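Local structure of Tat pathway signal sequence domain protein (Parabacteroides merdae, 4Q9A) at residues F54-L59 against A219-M223; L92-P96 against E136-N140; L127-K132 against K175-F180; V144-T150 against I183-S189. The protein is a putative GDSL-like lipase of the SGNH hydrolase clan and probably hydrolyses ester bonds in a substrate not yet identified. All coordinates share one frame. Residue numbers count along the deposited sequence, not the author numbering.

In the fold
Starting from the N terminus, contact 1 opens first, on helix 51-62, and closes last, on helix 212-226, so its span encloses the other three. Contact 2 opens at 92-96 and closes at 136-140, but 127-132 has by then opened contact 3; the two cross and share helix 120-137. Contact 4 opens at 144-150, after contact 2 has closed, and ends at 183-189, beyond the closure of contact 3 at 175-180, so these two cross as well. Contact 4 pairs two parallel strands of the central sheet. Contact 1 packs helices over its V144 and C146 face, contact 3 packs helices over its L145 face, and contact 2 joins two helix-to-strand turns at the periphery.

Contact 1. Residues F54-L59 against A219-M223; sequences FTATQL and ANMWM
Two helical segments, 54-59 and 219-223, cross at -48° with their axes 9.1 Å apart, closest at T55 and A219 (CA to CA 4.4 Å). A219 is the small residue that permits this: its CB lies 3.7 Å from F54 CB, and its CA is 3.4 Å from T55 OG1, which is itself hydrogen-bonded to Y51 O. N220 (chi1 m) swings its amide back, so that OD1 accepts from Q58 NE2 at 3.1 Å. W222 (chi1 t) meets T55 CG2 at CE3, 3.4 Å, and L59 CD1 at CZ3, 3.9 Å, while NE1 bonds to S100 OG in the sheet below. Selenomethionine M223, m at all three chi angles, brings SE to 3.7 Å from L59 CG. These helices belong to one outer layer of the α/β/α sandwich, beside the second subunit, whose Q216 packs on Q58. Mostly apolar, the crossing must hold chiefly by close packing, its one hydrogen bond pairing amides of two partly exposed side chains near the second subunit.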
loop_
_atom_site.group_PDB
_atom_site.type_symbol
_atom_site.label_atom_id
_atom_site.label_comp_id
_atom_site.label_asym_id
_atom_site.label_seq_id
_atom_site.Cartn_x
_atom_site.Cartn_y
_atom_site.Cartn_z
ATOM N N PHE A 54 -2.569 3.196 1.867
ATOM C CA PHE A 54 -1.138 3.295 1.614
ATOM C C PHE A 54 -0.405 4.177 2.620
ATOM O O PHE A 54 0.760 3.906 2.903
ATOM C CB PHE A 54 -0.899 3.741 0.176
ATOM C CG PHE A 54 -1.427 2.686 -0.767
ATOM C CD1 PHE A 54 -0.758 1.472 -0.926
ATOM C CD2 PHE A 54 -2.642 2.863 -1.423
ATOM C CE1 PHE A 54 -1.283 0.460 -1.745
ATOM C CE2 PHE A 54 -3.160 1.864 -2.255
ATOM C CZ PHE A 54 -2.473 0.669 -2.414
ATOM N N THR A 55 -1.090 5.176 3.185
ATOM C CA THR A 55 -0.564 6.071 4.214
ATOM C C THR A 55 -0.566 5.329 5.552
ATOM O O THR A 55 0.411 5.382 6.298
ATOM C CB THR A 55 -1.425 7.348 4.293
ATOM O OG1 THR A 55 -1.799 7.765 2.980
ATOM C CG2 THR A 55 -0.734 8.479 5.031
ATOM N N ALA A 56 -1.693 4.647 5.851
ATOM C CA ALA A 56 -1.911 3.893 7.077
ATOM C C ALA A 56 -0.843 2.816 7.267
ATOM O O ALA A 56 -0.207 2.765 8.324
ATOM C CB ALA A 56 -3.289 3.275 7.063
ATOM N N THR A 57 -0.599 2.006 6.219
ATOM C CA THR A 57 0.359 0.902 6.252
ATOM C C THR A 57 1.796 1.425 6.510
ATOM O O THR A 57 2.546 0.781 7.257
ATOM C CB THR A 57 0.243 0.072 4.998
ATOM O OG1 THR A 57 0.328 0.928 3.856
ATOM C CG2 THR A 57 -1.048 -0.738 4.967
ATOM N N GLN A 58 2.138 2.624 5.974
ATOM C CA GLN A 58 3.437 3.266 6.208
ATOM C C GLN A 58 3.551 3.669 7.668
ATOM O O GLN A 58 4.623 3.524 8.267
ATOM C CB GLN A 58 3.627 4.489 5.299
ATOM C CG GLN A 58 3.862 4.118 3.853
ATOM C CD GLN A 58 4.351 5.289 3.058
ATOM O OE1 GLN A 58 5.377 5.893 3.379
ATOM N NE2 GLN A 58 3.669 5.589 1.960
ATOM N N LEU A 59 2.418 4.137 8.249
ATOM C CA LEU A 59 2.322 4.538 9.646
ATOM C C LEU A 59 2.385 3.298 10.563
ATOM O O LEU A 59 3.139 3.288 11.547
ATOM C CB LEU A 59 1.020 5.328 9.868
ATOM C CG LEU A 59 1.016 6.780 9.389
ATOM C CD1 LEU A 59 -0.410 7.318 9.229
ATOM C CD2 LEU A 59 1.852 7.656 10.301
ATOM N N ALA A 219 0.238 9.175 -0.505
ATOM C CA ALA A 219 0.674 8.576 0.761
ATOM C C ALA A 219 2.076 9.072 1.132
ATOM O O ALA A 219 2.288 9.515 2.261
ATOM C CB ALA A 219 0.662 7.054 0.660
ATOM N N ASN A 220 3.005 9.057 0.158
ATOM C CA ASN A 220 4.388 9.495 0.326
ATOM C C ASN A 220 4.461 10.986 0.663
ATOM O O ASN A 220 5.265 11.381 1.515
ATOM C CB ASN A 220 5.198 9.195 -0.938
ATOM C CG ASN A 220 5.351 7.730 -1.294
ATOM O OD1 ASN A 220 5.033 6.823 -0.513
ATOM N ND2 ASN A 220 5.878 7.469 -2.485
HETATM N N MSE A 221 3.607 11.804 0.010
HETATM C CA MSE A 221 3.528 13.252 0.237
HETATM C C MSE A 221 3.093 13.555 1.674
HETATM O O MSE A 221 3.702 14.378 2.364
HETATM C CB MSE A 221 2.549 13.887 -0.745
HETATM C CG MSE A 221 3.037 13.881 -2.180
HETATM SE SE MSE A 221 2.205 15.308 -3.197
HETATM C CE MSE A 221 3.114 16.799 -2.329
ATOM N N TRP A 222 2.046 12.857 2.109
ATOM C CA TRP A 222 1.464 12.936 3.431
ATOM C C TRP A 222 2.496 12.544 4.485
ATOM O O TRP A 222 2.663 13.278 5.461
ATOM C CB TRP A 222 0.234 12.036 3.499
ATOM C CG TRP A 222 -0.710 12.348 4.615
ATOM C CD1 TRP A 222 -1.929 12.959 4.512
ATOM C CD2 TRP A 222 -0.582 11.928 5.982
ATOM N NE1 TRP A 222 -2.561 12.964 5.734
ATOM C CE2 TRP A 222 -1.755 12.338 6.656
ATOM C CE3 TRP A 222 0.417 11.244 6.707
ATOM C CZ2 TRP A 222 -1.940 12.117 8.024
ATOM C CZ3 TRP A 222 0.224 11.006 8.056
ATOM C CH2 TRP A 222 -0.935 11.448 8.705
HETATM N N MSE A 223 3.224 11.436 4.283
HETATM C CA MSE A 223 4.243 11.031 5.251
HETATM C C MSE A 223 5.347 12.094 5.335
HETATM O O MSE A 223 5.802 12.410 6.426
HETATM C CB MSE A 223 4.817 9.662 4.896
HETATM C CG MSE A 223 3.818 8.534 5.053
HETATM SE SE MSE A 223 3.168 8.318 6.865
HETATM C CE MSE A 223 4.696 7.346 7.558
#

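Contact 2. Residues L92-P96 against E136-N140; sequences LAFQP and EKLPN
L92 closes helix 88-92 and starts a type I turn that runs to Q95, held by Q95 N to L92 O at 3.0 Å. Its side chain, with chi1 near -98° and chi2 near 44°, reaches across to the end of helix 120-137: CD2 comes to 4.0 Å from K137 CG, touching the aliphatic part of that lysine, and CD1 to 4.1 Å from L138 CD1. A93 and F94 carry the turn round on the far side, where the F94 ring meets that of Y71. Q95 takes a left-handed conformation (phi 50°, psi 55°), which turns the chain out of the helical path; its CA lies 3.7 Å from L138 CD2, and its CG 4.0 Å from the same atom. The closest backbone approach is here, Q95 CA to L138 CA at 6.9 Å. P96, now extended (phi -65°, psi 136°), sets its CD 3.6 Å from L138 CD1. L138 (m, t) is thus the central side chain, in contact with L92, Q95 and P96; it is the first residue to leave its own helix, with phi -125° and psi 76°. The contact is small, 245 Å² in all, and apolar, while P96 O goes on to bond T141 OG1. Such paired helix-to-strand turns, leading into the adjacent parallel strands 98-102 and 142-146, belong to the repeated beta-alpha-beta units of an α/β sandwich such as the SGNH hydrolase fold.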
loop_
_atom_site.group_PDB
_atom_site.type_symbol
_atom_site.label_atom_id
_atom_site.label_comp_id
_atom_site.label_asym_id
_atom_site.label_seq_id
_atom_site.Cartn_x
_atom_site.Cartn_y
_atom_site.Cartn_z
ATOM N N LEU A 92 -15.584 13.668 16.178
ATOM C CA LEU A 92 -15.489 14.032 17.587
ATOM C C LEU A 92 -15.465 12.829 18.507
ATOM O O LEU A 92 -14.627 12.777 19.406
ATOM C CB LEU A 92 -16.617 14.991 17.950
ATOM C CG LEU A 92 -16.258 16.491 17.968
ATOM C CD1 LEU A 92 -15.398 16.919 16.761
ATOM C CD2 LEU A 92 -17.509 17.331 18.064
ATOM N N ALA A 93 -16.316 11.830 18.213
ATOM C CA ALA A 93 -16.460 10.565 18.935
ATOM C C ALA A 93 -15.156 9.780 18.987
ATOM O O ALA A 93 -14.940 9.042 19.933
ATOM C CB ALA A 93 -17.528 9.720 18.267
ATOM N N PHE A 94 -14.294 9.934 17.991
ATOM C CA PHE A 94 -13.036 9.205 17.929
ATOM C C PHE A 94 -11.981 9.797 18.826
ATOM O O PHE A 94 -11.002 9.103 19.142
ATOM C CB PHE A 94 -12.511 9.191 16.480
ATOM C CG PHE A 94 -13.319 8.310 15.579
ATOM C CD1 PHE A 94 -14.473 8.787 14.963
ATOM C CD2 PHE A 94 -12.958 6.987 15.376
ATOM C CE1 PHE A 94 -15.246 7.956 14.149
ATOM C CE2 PHE A 94 -13.728 6.154 14.545
ATOM C CZ PHE A 94 -14.859 6.650 13.930
ATOM N N GLN A 95 -12.141 11.099 19.183
ATOM C CA GLN A 95 -11.167 11.893 19.939
ATOM C C GLN A 95 -9.791 11.736 19.260
ATOM O O GLN A 95 -8.848 11.258 19.899
ATOM C CB GLN A 95 -11.148 11.484 21.413
ATOM C CG GLN A 95 -12.296 12.058 22.183
ATOM C CD GLN A 95 -12.380 11.417 23.526
ATOM O OE1 GLN A 95 -11.459 11.525 24.344
ATOM N NE2 GLN A 95 -13.483 10.705 23.762
ATOM N N PRO A 96 -9.682 12.032 17.935
ATOM C CA PRO A 96 -8.410 11.792 17.240
ATOM C C PRO A 96 -7.250 12.651 17.725
ATOM O O PRO A 96 -7.385 13.864 17.931
ATOM C CB PRO A 96 -8.735 12.112 15.777
ATOM C CG PRO A 96 -9.914 13.043 15.844
ATOM C CD PRO A 96 -10.703 12.561 17.003
ATOM N N GLU A 136 -11.919 23.851 18.898
ATOM C CA GLU A 136 -12.744 24.222 20.049
ATOM C C GLU A 136 -13.085 22.972 20.875
ATOM O O GLU A 136 -12.841 22.971 22.075
ATOM C CB GLU A 136 -14.032 24.908 19.560
ATOM C CG GLU A 136 -14.289 26.307 20.084
ATOM C CD GLU A 136 -14.863 27.311 19.089
ATOM O OE1 GLU A 136 -15.964 27.072 18.537
ATOM O OE2 GLU A 136 -14.221 28.368 18.889
ATOM N N LYS A 137 -13.585 21.897 20.219
ATOM C CA LYS A 137 -14.007 20.642 20.851
ATOM C C LYS A 137 -12.832 19.665 21.131
ATOM O O LYS A 137 -12.875 18.949 22.133
ATOM C CB LYS A 137 -15.103 19.943 20.014
ATOM C CG LYS A 137 -16.418 20.744 19.878
ATOM C CD LYS A 137 -17.202 20.881 21.195
ATOM C CE LYS A 137 -18.696 20.740 21.039
ATOM N NZ LYS A 137 -19.385 20.795 22.355
ATOM N N LEU A 138 -11.803 19.636 20.282
ATOM C CA LEU A 138 -10.625 18.792 20.507
ATOM C C LEU A 138 -9.382 19.687 20.475
ATOM O O LEU A 138 -8.695 19.742 19.452
ATOM C CB LEU A 138 -10.524 17.670 19.458
ATOM C CG LEU A 138 -11.630 16.605 19.396
ATOM C CD1 LEU A 138 -11.661 15.933 18.012
ATOM C CD2 LEU A 138 -11.470 15.554 20.493
ATOM N N PRO A 139 -9.114 20.464 21.552
ATOM C CA PRO A 139 -7.997 21.419 21.514
ATOM C C PRO A 139 -6.590 20.827 21.385
ATOM O O PRO A 139 -5.670 21.586 21.080
ATOM C CB PRO A 139 -8.142 22.178 22.828
ATOM C CG PRO A 139 -8.936 21.322 23.694
ATOM C CD PRO A 139 -9.874 20.595 22.812
ATOM N N ASN A 140 -6.410 19.507 21.567
ATOM C CA ASN A 140 -5.085 18.878 21.432
ATOM C C ASN A 140 -4.909 18.128 20.114
ATOM O O ASN A 140 -3.849 17.539 19.876
ATOM C CB ASN A 140 -4.816 17.913 22.572
ATOM C CG ASN A 140 -4.933 18.525 23.936
ATOM O OD1 ASN A 140 -5.685 18.029 24.777
ATOM N ND2 ASN A 140 -4.216 19.616 24.173
#

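Contact 3. Residues L127-K132 against K175-F180; sequences LRALLK and KLSEEF
Helical segments 127-132 and 175-179 run nearly parallel, 28° apart (signed crossing angle -28°), with axes 10.7 Å from each other; R128 faces L176 (CA to CA 6.7 Å) and L131 faces F180 (7.5 Å between CA atoms). The apolar packing comes first. L127 CB touches L176 CD1 at 3.8 Å, and L131 CD1 lies 4.0 Å from L176 CB; L131 and L176 share the same m, t rotamer. F180, at the C-terminal end of its segment, turns its ring (chi1 -65°, chi2 88°) toward the other helix. L131 CB sits over the face of that ring in a CH-pi contact, 3.6 Å from the centroid and 5° off the normal, and F180 CZ comes to 3.4 Å from R128 O. The two helices belong to consecutive beta-alpha-beta crossovers, linking strand 98-102 to 142-146 and 142-146 to 183-185, and lie side by side on one face of the parallel sheet, where L131 rests on I143 and S177 on L145. The charged interactions lie on the outer side. R128 (t, t, m) makes a two-pronged salt bridge to E179, NE to OE1 at 2.9 Å and NH2 to OE2 at 3.3 Å. Its NH2 is also only 4.1 Å from K175 NZ; E124 OE2 forms salt bridges with both, offsetting the repulsion between these like charges.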
loop_
_atom_site.group_PDB
_atom_site.type_symbol
_atom_site.label_atom_id
_atom_site.label_comp_id
_atom_site.label_asym_id
_atom_site.label_seq_id
_atom_site.Cartn_x
_atom_site.Cartn_y
_atom_site.Cartn_z
ATOM N N LEU A 127 -15.214 25.777 5.846
ATOM C CA LEU A 127 -14.002 25.095 6.307
ATOM C C LEU A 127 -13.426 25.803 7.541
ATOM O O LEU A 127 -13.067 25.133 8.513
ATOM C CB LEU A 127 -12.965 24.990 5.174
ATOM C CG LEU A 127 -11.863 23.892 5.272
ATOM C CD1 LEU A 127 -12.378 22.567 5.859
ATOM C CD2 LEU A 127 -11.250 23.636 3.918
ATOM N N ARG A 128 -13.446 27.157 7.528
ATOM C CA ARG A 128 -13.000 27.975 8.647
ATOM C C ARG A 128 -13.806 27.568 9.879
ATOM O O ARG A 128 -13.231 27.228 10.920
ATOM C CB ARG A 128 -13.151 29.484 8.341
ATOM C CG ARG A 128 -12.627 30.361 9.483
ATOM C CD ARG A 128 -12.460 31.834 9.135
ATOM N NE ARG A 128 -11.539 32.035 8.013
ATOM C CZ ARG A 128 -11.891 32.542 6.831
ATOM N NH1 ARG A 128 -13.141 32.960 6.624
ATOM N NH2 ARG A 128 -10.995 32.657 5.857
ATOM N N ALA A 129 -15.144 27.524 9.707
ATOM C CA ALA A 129 -16.124 27.169 10.723
ATOM C C ALA A 129 -15.874 25.760 11.250
ATOM O O ALA A 129 -15.866 25.586 12.475
ATOM C CB ALA A 129 -17.527 27.295 10.160
ATOM N N LEU A 130 -15.627 24.778 10.336
ATOM C CA LEU A 130 -15.334 23.377 10.688
ATOM C C LEU A 130 -14.021 23.237 11.484
ATOM O O LEU A 130 -13.955 22.448 12.428
ATOM C CB LEU A 130 -15.277 22.481 9.439
ATOM C CG LEU A 130 -15.251 20.946 9.684
ATOM C CD1 LEU A 130 -16.458 20.478 10.443
ATOM C CD2 LEU A 130 -15.180 20.175 8.375
ATOM N N LEU A 131 -12.992 24.014 11.106
ATOM C CA LEU A 131 -11.689 24.002 11.768
ATOM C C LEU A 131 -11.763 24.707 13.129
ATOM O O LEU A 131 -11.129 24.240 14.079
ATOM C CB LEU A 131 -10.621 24.640 10.863
ATOM C CG LEU A 131 -10.245 23.806 9.631
ATOM C CD1 LEU A 131 -9.581 24.671 8.541
ATOM C CD2 LEU A 131 -9.404 22.560 10.014
ATOM N N LYS A 132 -12.549 25.803 13.232
ATOM C CA LYS A 132 -12.711 26.547 14.484
ATOM C C LYS A 132 -13.355 25.639 15.525
ATOM O O LYS A 132 -12.846 25.522 16.636
ATOM C CB LYS A 132 -13.549 27.833 14.269
ATOM C CG LYS A 132 -13.643 28.739 15.493
ATOM C CD LYS A 132 -14.337 30.061 15.185
ATOM C CE LYS A 132 -14.904 30.734 16.417
ATOM N NZ LYS A 132 -16.236 30.178 16.788
ATOM N N LYS A 175 -4.564 29.004 2.833
ATOM C CA LYS A 175 -4.814 30.175 3.694
ATOM C C LYS A 175 -5.296 29.734 5.085
ATOM O O LYS A 175 -4.866 30.297 6.102
ATOM C CB LYS A 175 -5.861 31.094 3.031
ATOM C CG LYS A 175 -6.218 32.373 3.787
ATOM C CD LYS A 175 -7.374 33.103 3.086
ATOM C CE LYS A 175 -7.826 34.362 3.786
ATOM N NZ LYS A 175 -8.981 34.991 3.086
ATOM N N LEU A 176 -6.154 28.696 5.109
ATOM C CA LEU A 176 -6.728 28.190 6.331
ATOM C C LEU A 176 -5.735 27.342 7.098
ATOM O O LEU A 176 -5.737 27.392 8.332
ATOM C CB LEU A 176 -8.022 27.439 6.038
ATOM C CG LEU A 176 -9.180 28.355 5.620
ATOM C CD1 LEU A 176 -10.259 27.582 4.925
ATOM C CD2 LEU A 176 -9.738 29.173 6.823
ATOM N N SER A 177 -4.847 26.610 6.391
ATOM C CA SER A 177 -3.795 25.827 7.059
ATOM C C SER A 177 -2.871 26.794 7.826
ATOM O O SER A 177 -2.409 26.462 8.914
ATOM C CB SER A 177 -3.011 24.969 6.067
ATOM O OG SER A 177 -2.005 25.715 5.405
ATOM N N GLU A 178 -2.668 28.009 7.273
ATOM C CA GLU A 178 -1.851 29.058 7.876
ATOM C C GLU A 178 -2.572 29.634 9.105
ATOM O O GLU A 178 -1.967 29.703 10.181
ATOM C CB GLU A 178 -1.519 30.173 6.859
ATOM C CG GLU A 178 -0.538 29.775 5.762
ATOM C CD GLU A 178 -0.665 30.483 4.418
ATOM O OE1 GLU A 178 -1.380 31.508 4.327
ATOM O OE2 GLU A 178 -0.030 30.010 3.448
ATOM N N GLU A 179 -3.870 30.008 8.947
ATOM C CA GLU A 179 -4.733 30.589 9.988
ATOM C C GLU A 179 -4.780 29.745 11.245
ATOM O O GLU A 179 -4.664 30.287 12.346
ATOM C CB GLU A 179 -6.170 30.768 9.473
ATOM C CG GLU A 179 -6.374 31.938 8.522
ATOM C CD GLU A 179 -7.814 32.228 8.139
ATOM O OE1 GLU A 179 -8.728 31.771 8.866
ATOM O OE2 GLU A 179 -8.025 32.982 7.159
ATOM N N PHE A 180 -4.994 28.433 11.090
ATOM C CA PHE A 180 -5.115 27.502 12.205
ATOM C C PHE A 180 -3.764 26.844 12.526
ATOM O O PHE A 180 -3.687 26.052 13.462
ATOM C CB PHE A 180 -6.203 26.448 11.895
ATOM C CG PHE A 180 -7.578 27.060 11.780
ATOM C CD1 PHE A 180 -8.035 27.559 10.562
ATOM C CD2 PHE A 180 -8.386 27.213 12.903
ATOM C CE1 PHE A 180 -9.287 28.181 10.465
ATOM C CE2 PHE A 180 -9.635 27.837 12.808
ATOM C CZ PHE A 180 -10.083 28.311 11.585
#

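Contact 4. Residues V144-T150 against I183-S189; sequences VLCEPFT and IFVPFQS
Strands 144-146 and 183-185 lie side by side in parallel, axes 4.7 Å apart and 29° askew, pairing V144 with I183, L145 with F184 and C146 with V185. They are the last two strands of the five-stranded parallel sheet in this flavodoxin-like SGNH hydrolase fold, 183-185 being its edge within the chain. The ladder consists of L145 N to I183 O (2.8 Å), V185 N to L145 O (3.1 Å) and E147 N to V185 O (2.8 Å). Past the strands, P186 centres an inverse gamma turn and occupies the N-cap position of helix 187-194, while 147-150 stays extended alongside. On the face of V144 and C146, V144 CG1 meets V185 CG2 at 3.6 Å; C146 CB lies 3.5 Å from F187 CE2, and its SG 4.8 Å from the ring centroid in an oblique sulfur-aromatic contact. F187 CB packs at 3.5 Å on F149 CD2. On the other face F184 (chi1 t) folds its ring back, CZ to E147 CB 3.5 Å. E147, extended with chi1 and chi2 both t, reaches the first turn of the helix, where OE1 accepts from Q188 N at 3.0 Å. Q188 (t, p) then clasps the T150 backbone with both ends of its amide: T150 N donates to Q188 OE1 at 3.1 Å, and Q188 NE2 donates to T150 O at 2.8 Å.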
loop_
_atom_site.group_PDB
_atom_site.type_symbol
_atom_site.label_atom_id
_atom_site.label_comp_id
_atom_site.label_asym_id
_atom_site.label_seq_id
_atom_site.Cartn_x
_atom_site.Cartn_y
_atom_site.Cartn_z
ATOM N N VAL A 144 -3.958 17.864 9.903
ATOM C CA VAL A 144 -3.283 17.681 8.631
ATOM C C VAL A 144 -4.330 18.061 7.603
ATOM O O VAL A 144 -5.266 17.296 7.377
ATOM C CB VAL A 144 -2.713 16.248 8.389
ATOM C CG1 VAL A 144 -1.885 16.205 7.122
ATOM C CG2 VAL A 144 -1.894 15.757 9.562
ATOM N N LEU A 145 -4.221 19.275 7.050
ATOM C CA LEU A 145 -5.121 19.764 6.012
ATOM C C LEU A 145 -4.454 19.528 4.661
ATOM O O LEU A 145 -3.318 19.955 4.458
ATOM C CB LEU A 145 -5.486 21.239 6.236
ATOM C CG LEU A 145 -6.651 21.763 5.398
ATOM C CD1 LEU A 145 -7.978 21.109 5.787
ATOM C CD2 LEU A 145 -6.741 23.257 5.483
ATOM N N CYS A 146 -5.136 18.794 3.767
ATOM C CA CYS A 146 -4.636 18.413 2.444
ATOM C C CYS A 146 -5.141 19.351 1.345
ATOM O O CYS A 146 -6.293 19.819 1.389
ATOM C CB CYS A 146 -5.024 16.972 2.138
ATOM S SG CYS A 146 -4.395 15.757 3.322
ATOM N N GLU A 147 -4.285 19.587 0.342
ATOM C CA GLU A 147 -4.610 20.442 -0.797
ATOM C C GLU A 147 -5.554 19.708 -1.772
ATOM O O GLU A 147 -5.161 18.655 -2.305
ATOM C CB GLU A 147 -3.320 20.905 -1.538
ATOM C CG GLU A 147 -3.551 21.978 -2.590
ATOM C CD GLU A 147 -2.331 22.457 -3.354
ATOM O OE1 GLU A 147 -1.411 21.642 -3.597
ATOM O OE2 GLU A 147 -2.311 23.648 -3.740
ATOM N N PRO A 148 -6.766 20.267 -2.063
ATOM C CA PRO A 148 -7.622 19.663 -3.112
ATOM C C PRO A 148 -6.909 19.805 -4.472
ATOM O O PRO A 148 -6.163 20.777 -4.659
ATOM C CB PRO A 148 -8.920 20.461 -3.023
ATOM C CG PRO A 148 -8.535 21.753 -2.421
ATOM C CD PRO A 148 -7.338 21.531 -1.556
ATOM N N PHE A 149 -7.050 18.819 -5.382
ATOM C CA PHE A 149 -6.274 18.797 -6.627
ATOM C C PHE A 149 -7.016 18.237 -7.840
ATOM O O PHE A 149 -8.053 17.589 -7.695
ATOM C CB PHE A 149 -5.020 17.905 -6.404
ATOM C CG PHE A 149 -5.372 16.486 -5.983
ATOM C CD1 PHE A 149 -5.636 15.504 -6.932
ATOM C CD2 PHE A 149 -5.519 16.157 -4.638
ATOM C CE1 PHE A 149 -6.046 14.223 -6.544
ATOM C CE2 PHE A 149 -5.912 14.876 -4.252
ATOM C CZ PHE A 149 -6.171 13.915 -5.208
ATOM N N THR A 150 -6.389 18.376 -9.029
ATOM C CA THR A 150 -6.843 17.837 -10.318
ATOM C C THR A 150 -5.672 17.578 -11.269
ATOM O O THR A 150 -4.675 18.313 -11.260
ATOM C CB THR A 150 -7.827 18.770 -11.056
ATOM O OG1 THR A 150 -7.167 20.010 -11.338
ATOM C CG2 THR A 150 -9.159 18.972 -10.326
ATOM N N ILE A 183 -0.704 21.330 9.488
ATOM C CA ILE A 183 0.217 20.775 8.493
ATOM C C ILE A 183 -0.546 20.848 7.153
ATOM O O ILE A 183 -1.778 20.670 7.130
ATOM C CB ILE A 183 0.740 19.341 8.841
ATOM C CG1 ILE A 183 1.529 19.330 10.189
ATOM C CG2 ILE A 183 1.519 18.694 7.670
ATOM C CD1 ILE A 183 3.026 19.377 10.128
ATOM N N PHE A 184 0.177 21.161 6.063
ATOM C CA PHE A 184 -0.434 21.277 4.756
ATOM C C PHE A 184 0.233 20.308 3.741
ATOM O O PHE A 184 1.449 20.364 3.515
ATOM C CB PHE A 184 -0.396 22.740 4.294
ATOM C CG PHE A 184 -1.204 22.998 3.048
ATOM C CD1 PHE A 184 -2.597 22.938 3.074
ATOM C CD2 PHE A 184 -0.575 23.276 1.840
ATOM C CE1 PHE A 184 -3.347 23.154 1.907
ATOM C CE2 PHE A 184 -1.322 23.492 0.676
ATOM C CZ PHE A 184 -2.705 23.445 0.720
ATOM N N VAL A 185 -0.560 19.390 3.163
ATOM C CA VAL A 185 -0.026 18.447 2.171
ATOM C C VAL A 185 -0.318 19.057 0.775
ATOM O O VAL A 185 -1.489 19.205 0.409
ATOM C CB VAL A 185 -0.524 16.975 2.320
ATOM C CG1 VAL A 185 0.396 16.030 1.559
ATOM C CG2 VAL A 185 -0.611 16.546 3.781
ATOM N N PRO A 186 0.726 19.503 0.026
ATOM C CA PRO A 186 0.477 20.171 -1.267
ATOM C C PRO A 186 0.394 19.190 -2.437
ATOM O O PRO A 186 1.291 19.143 -3.297
ATOM C CB PRO A 186 1.674 21.118 -1.395
ATOM C CG PRO A 186 2.775 20.446 -0.621
ATOM C CD PRO A 186 2.175 19.447 0.322
ATOM N N PHE A 187 -0.704 18.424 -2.476
ATOM C CA PHE A 187 -0.945 17.386 -3.475
ATOM C C PHE A 187 -0.815 17.875 -4.918
ATOM O O PHE A 187 -0.236 17.154 -5.723
ATOM C CB PHE A 187 -2.310 16.739 -3.268
ATOM C CG PHE A 187 -2.427 15.813 -2.078
ATOM C CD1 PHE A 187 -1.378 14.971 -1.722
ATOM C CD2 PHE A 187 -3.620 15.702 -1.382
ATOM C CE1 PHE A 187 -1.507 14.070 -0.666
ATOM C CE2 PHE A 187 -3.744 14.807 -0.316
ATOM C CZ PHE A 187 -2.689 13.991 0.031
ATOM N N GLN A 188 -1.284 19.097 -5.239
ATOM C CA GLN A 188 -1.207 19.646 -6.592
ATOM C C GLN A 188 0.243 19.698 -7.102
ATOM O O GLN A 188 0.497 19.200 -8.200
ATOM C CB GLN A 188 -1.884 21.034 -6.686
ATOM C CG GLN A 188 -2.256 21.486 -8.103
ATOM C CD GLN A 188 -3.283 20.602 -8.783
ATOM O OE1 GLN A 188 -4.506 20.751 -8.612
ATOM N NE2 GLN A 188 -2.794 19.686 -9.619
ATOM N N SER A 189 1.189 20.220 -6.290
ATOM C CA SER A 189 2.618 20.323 -6.633
ATOM C C SER A 189 3.191 18.964 -7.002
ATOM O O SER A 189 3.946 18.857 -7.983
ATOM C CB SER A 189 3.403 20.892 -5.463
ATOM O OG SER A 189 2.701 21.994 -4.915
#